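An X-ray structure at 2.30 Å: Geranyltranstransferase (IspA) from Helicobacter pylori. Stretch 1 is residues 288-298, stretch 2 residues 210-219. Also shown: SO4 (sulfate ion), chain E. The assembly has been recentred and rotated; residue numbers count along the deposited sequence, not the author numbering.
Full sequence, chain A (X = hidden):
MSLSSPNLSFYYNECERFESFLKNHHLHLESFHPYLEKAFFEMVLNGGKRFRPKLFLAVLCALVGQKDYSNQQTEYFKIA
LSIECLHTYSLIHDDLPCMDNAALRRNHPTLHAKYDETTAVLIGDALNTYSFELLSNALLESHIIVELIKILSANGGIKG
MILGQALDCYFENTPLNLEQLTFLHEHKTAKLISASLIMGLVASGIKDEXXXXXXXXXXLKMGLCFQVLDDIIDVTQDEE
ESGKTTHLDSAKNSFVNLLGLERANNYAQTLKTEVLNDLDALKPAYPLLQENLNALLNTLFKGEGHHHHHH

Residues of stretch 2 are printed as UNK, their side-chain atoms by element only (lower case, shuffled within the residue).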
# COMPACT_ATOMS: atom_id res chain seq x y z
N LEU A 288 -7.39 22.35 -25.03
CA LEU A 288 -6.64 21.10 -25.26
C LEU A 288 -7.07 20.00 -24.29
O LEU A 288 -7.17 18.83 -24.68
CB LEU A 288 -5.12 21.34 -25.19
CG LEU A 288 -4.52 22.37 -26.15
CD1 LEU A 288 -3.04 22.66 -25.85
CD2 LEU A 288 -4.70 21.98 -27.62
N LEU A 289 -7.33 20.40 -23.05
CA LEU A 289 -7.87 19.50 -22.03
C LEU A 289 -9.26 19.02 -22.38
O LEU A 289 -9.56 17.81 -22.31
CB LEU A 289 -7.86 20.20 -20.65
CG LEU A 289 -8.39 19.46 -19.40
CD1 LEU A 289 -7.69 18.14 -19.16
CD2 LEU A 289 -8.27 20.35 -18.17
N GLN A 290 -10.10 19.96 -22.79
CA GLN A 290 -11.45 19.64 -23.21
C GLN A 290 -11.43 18.65 -24.37
O GLN A 290 -12.25 17.73 -24.41
CB GLN A 290 -12.22 20.91 -23.58
CG GLN A 290 -13.73 20.74 -23.69
CD GLN A 290 -14.19 20.20 -25.05
OE1 GLN A 290 -13.60 20.53 -26.09
NE2 GLN A 290 -15.23 19.37 -25.04
N GLU A 291 -10.47 18.83 -25.28
CA GLU A 291 -10.38 18.03 -26.49
C GLU A 291 -9.99 16.59 -26.18
O GLU A 291 -10.61 15.65 -26.70
CB GLU A 291 -9.38 18.67 -27.46
CG GLU A 291 -9.36 18.06 -28.85
CD GLU A 291 -8.54 18.89 -29.84
OE1 GLU A 291 -7.36 19.22 -29.55
OE2 GLU A 291 -9.09 19.21 -30.92
N ASN A 292 -8.98 16.41 -25.33
CA ASN A 292 -8.54 15.08 -24.90
C ASN A 292 -9.61 14.33 -24.10
O ASN A 292 -9.88 13.16 -24.37
CB ASN A 292 -7.24 15.17 -24.08
CG ASN A 292 -6.03 15.55 -24.93
OD1 ASN A 292 -6.16 15.79 -26.13
ND2 ASN A 292 -4.86 15.61 -24.31
N LEU A 293 -10.22 15.02 -23.14
CA LEU A 293 -11.29 14.43 -22.35
C LEU A 293 -12.51 14.06 -23.18
O LEU A 293 -13.01 12.94 -23.07
CB LEU A 293 -11.66 15.32 -21.16
CG LEU A 293 -10.60 15.43 -20.05
CD1 LEU A 293 -11.08 16.34 -18.95
CD2 LEU A 293 -10.25 14.06 -19.50
N ASN A 294 -12.93 14.98 -24.05
CA ASN A 294 -14.06 14.76 -24.96
C ASN A 294 -13.86 13.52 -25.82
O ASN A 294 -14.78 12.71 -25.95
CB ASN A 294 -14.28 16.01 -25.82
CG ASN A 294 -15.48 15.91 -26.73
OD1 ASN A 294 -15.33 15.83 -27.95
ND2 ASN A 294 -16.68 15.94 -26.15
N ALA A 295 -12.64 13.37 -26.36
CA ALA A 295 -12.32 12.26 -27.25
C ALA A 295 -12.39 10.92 -26.53
O ALA A 295 -12.95 9.96 -27.05
CB ALA A 295 -10.97 12.44 -27.86
N LEU A 296 -11.82 10.90 -25.32
CA LEU A 296 -11.77 9.69 -24.51
C LEU A 296 -13.17 9.22 -24.15
O LEU A 296 -13.48 8.03 -24.27
CB LEU A 296 -10.97 9.95 -23.23
CG LEU A 296 -9.88 8.97 -22.80
CD1 LEU A 296 -9.52 9.24 -21.34
CD2 LEU A 296 -10.23 7.48 -23.02
N LEU A 297 -14.01 10.16 -23.72
CA LEU A 297 -15.39 9.86 -23.33
C LEU A 297 -16.26 9.39 -24.48
O LEU A 297 -17.10 8.52 -24.29
CB LEU A 297 -16.04 11.07 -22.66
CG LEU A 297 -15.40 11.67 -21.41
CD1 LEU A 297 -16.38 12.64 -20.82
CD2 LEU A 297 -15.00 10.63 -20.37
N ASN A 298 -16.06 9.96 -25.67
CA ASN A 298 -16.83 9.55 -26.85
C ASN A 298 -16.49 8.12 -27.26
O ASN A 298 -17.35 7.38 -27.73
CB ASN A 298 -16.64 10.52 -28.03
CG ASN A 298 -17.46 11.80 -27.87
OD1 ASN A 298 -18.68 11.76 -27.65
ND2 ASN A 298 -16.79 12.95 -27.97
N UNK A 210 -9.28 25.96 -8.90
CA UNK A 210 -10.60 25.83 -9.50
C UNK A 210 -10.70 24.62 -10.42
O UNK A 210 -11.74 23.96 -10.47
c UNK A 210 -11.65 28.19 -9.55
c UNK A 210 -12.51 29.05 -10.47
o UNK A 210 -12.10 29.31 -11.63
o UNK A 210 -13.61 29.45 -10.04
c UNK A 210 -10.93 27.08 -10.31
N UNK A 211 -9.62 24.35 -11.17
CA UNK A 211 -9.58 23.23 -12.10
C UNK A 211 -9.51 21.91 -11.34
O UNK A 211 -10.10 20.91 -11.75
c UNK A 211 -8.32 22.26 -14.18
c UNK A 211 -9.59 22.25 -15.02
c UNK A 211 -7.09 22.44 -15.06
c UNK A 211 -8.41 23.34 -13.09
N UNK A 212 -8.77 21.94 -10.22
CA UNK A 212 -8.71 20.82 -9.30
C UNK A 212 -10.11 20.42 -8.85
O UNK A 212 -10.51 19.26 -9.03
c UNK A 212 -5.92 18.21 -6.64
c UNK A 212 -6.26 19.32 -7.42
c UNK A 212 -7.83 21.16 -8.09
c UNK A 212 -8.02 18.39 -5.48
c UNK A 212 -7.47 19.97 -7.24
c UNK A 212 -8.35 19.49 -6.26
c UNK A 212 -6.81 17.75 -5.67
N UNK A 213 -10.84 21.38 -8.29
CA UNK A 213 -12.19 21.15 -7.79
C UNK A 213 -13.08 20.62 -8.90
O UNK A 213 -13.87 19.67 -8.70
c UNK A 213 -13.36 23.72 -5.14
n UNK A 213 -12.65 23.50 -2.72
c UNK A 213 -12.44 22.66 -5.73
c UNK A 213 -13.78 23.40 -3.70
c UNK A 213 -12.78 22.43 -7.20
N UNK A 214 -12.94 21.23 -10.07
CA UNK A 214 -13.68 20.85 -11.25
C UNK A 214 -13.38 19.41 -11.69
O UNK A 214 -14.31 18.64 -11.93
c UNK A 214 -15.55 22.21 -13.77
c UNK A 214 -14.44 19.16 -16.95
c UNK A 214 -13.30 19.03 -16.13
c UNK A 214 -14.17 20.69 -14.64
c UNK A 214 -13.43 21.83 -12.40
c UNK A 214 -15.30 20.80 -15.48
n UNK A 214 -16.12 21.74 -14.92
c UNK A 214 -14.35 21.61 -13.56
c UNK A 214 -13.16 19.78 -14.99
c UNK A 214 -15.45 20.04 -16.63
N UNK A 215 -12.10 19.05 -11.81
CA UNK A 215 -11.72 17.69 -12.25
C UNK A 215 -12.16 16.63 -11.25
O UNK A 215 -12.65 15.56 -11.65
c UNK A 215 -10.21 17.56 -12.50
c UNK A 215 -9.61 18.05 -13.81
c UNK A 215 -8.11 17.95 -13.72
c UNK A 215 -10.13 17.28 -15.02
N UNK A 216 -12.00 16.95 -9.97
CA UNK A 216 -12.44 16.11 -8.87
C UNK A 216 -13.90 15.73 -9.03
O UNK A 216 -14.23 14.54 -9.08
n UNK A 216 -11.44 17.54 -4.83
c UNK A 216 -12.19 16.79 -7.53
o UNK A 216 -10.92 15.38 -4.52
c UNK A 216 -12.40 15.88 -6.33
c UNK A 216 -11.52 16.25 -5.14
N UNK A 217 -14.76 16.73 -9.17
CA UNK A 217 -16.19 16.52 -9.34
C UNK A 217 -16.54 15.84 -10.67
O UNK A 217 -17.44 15.00 -10.72
c UNK A 217 -16.93 17.83 -9.22
N UNK A 218 -15.81 16.20 -11.73
CA UNK A 218 -16.07 15.67 -13.06
C UNK A 218 -15.87 14.16 -13.08
O UNK A 218 -16.72 13.42 -13.59
c UNK A 218 -16.75 15.52 -17.47
c UNK A 218 -14.35 15.10 -16.13
c UNK A 218 -16.57 16.01 -16.17
c UNK A 218 -15.18 16.33 -14.10
c UNK A 218 -14.52 14.62 -17.42
c UNK A 218 -15.73 14.83 -18.09
c UNK A 218 -15.37 15.80 -15.49
N UNK A 219 -14.75 13.73 -12.50
CA UNK A 219 -14.38 12.32 -12.41
C UNK A 219 -15.36 11.48 -11.63
O UNK A 219 -15.65 10.35 -12.02
S SO4 E . -5.31 23.98 -22.35
O1 SO4 E . -5.72 24.22 -23.73
O2 SO4 E . -6.04 22.82 -21.82
O3 SO4 E . -3.87 23.72 -22.31
O4 SO4 E . -5.59 25.18 -21.56

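Position 210 carries three carbons, the third holding two oxygens, and its side chain stays far from stretch 1: a carboxylate on an exposed turn, Glu210. Position 211 has four carbons forked at the second, and its CA-to-CB bond points toward the other helix. One terminal carbon lies 3.9 Å from Leu289 CD2. The fork beyond a methylene makes it Leu211, the contacting atom being CD1; both leucines adopt the same t, p rotamer.

Position 212 shows one carbon and then a ring of six carbons, out of reach of stretch 1; it is Phe212. At 213 four carbons in a row end in a nitrogen, again out of reach and exposed: Lys213.

Position 214 has one carbon followed by fused five- and six-membered rings holding eight carbons and one nitrogen, which only an indole satisfies. It is Trp214, and its CZ3 comes 4.5 Å from Leu293 CD1, a loose approach at the ring edge, near its plane. Position 215 again has four carbons forked at the second. Its CA-to-CB bond runs sideways, yet the end of the side chain comes nearer, one methyl reaching 4.2 Å from Leu293 CD1. This is Leu215, in the m, t rotamer, and the methyl is CD2.

Position 216 bears three carbons, the third with one oxygen and one nitrogen, and makes no contact: the amide of Gln216. Position 217 has a single carbon, exposed and out of reach, hence Ala217. Position 218 has one carbon and then a six-carbon ring; its CA-to-CB bond points toward stretch 1, and the ring meets two leucines there. It is Phe218. Its CZ lies 3.6 Å from Leu297 CD1, at the ring edge, while its CE2 lies 4.1 Å from Leu293 CD1. Position 219 has no side-chain atoms and is Gly219.

The contact is a thin seam between nearly parallel helices, their directions 8° apart and their axes 14.1 Å apart at closest approach. Side chains from both helices bridge the gap, and 245 Å² is buried, both sides summed. Stretch 1 supplies leucines at 289, 293 and 297, one every four residues, so that a single helical stripe faces its partner. Leu293 is the hub, its CD1 touching Trp214, Leu215 and Phe218. No hydrogen bond crosses; within each helix, backbone N-H groups bond to carbonyls four residues back, as Phe218 N does to Trp214 O, and apolar packing alone joins the two stretches. Polar residues such as Glu210, Lys213 and Gln216 stay off the seam.

Stretch 2 210-219: ELFKWLQAFG
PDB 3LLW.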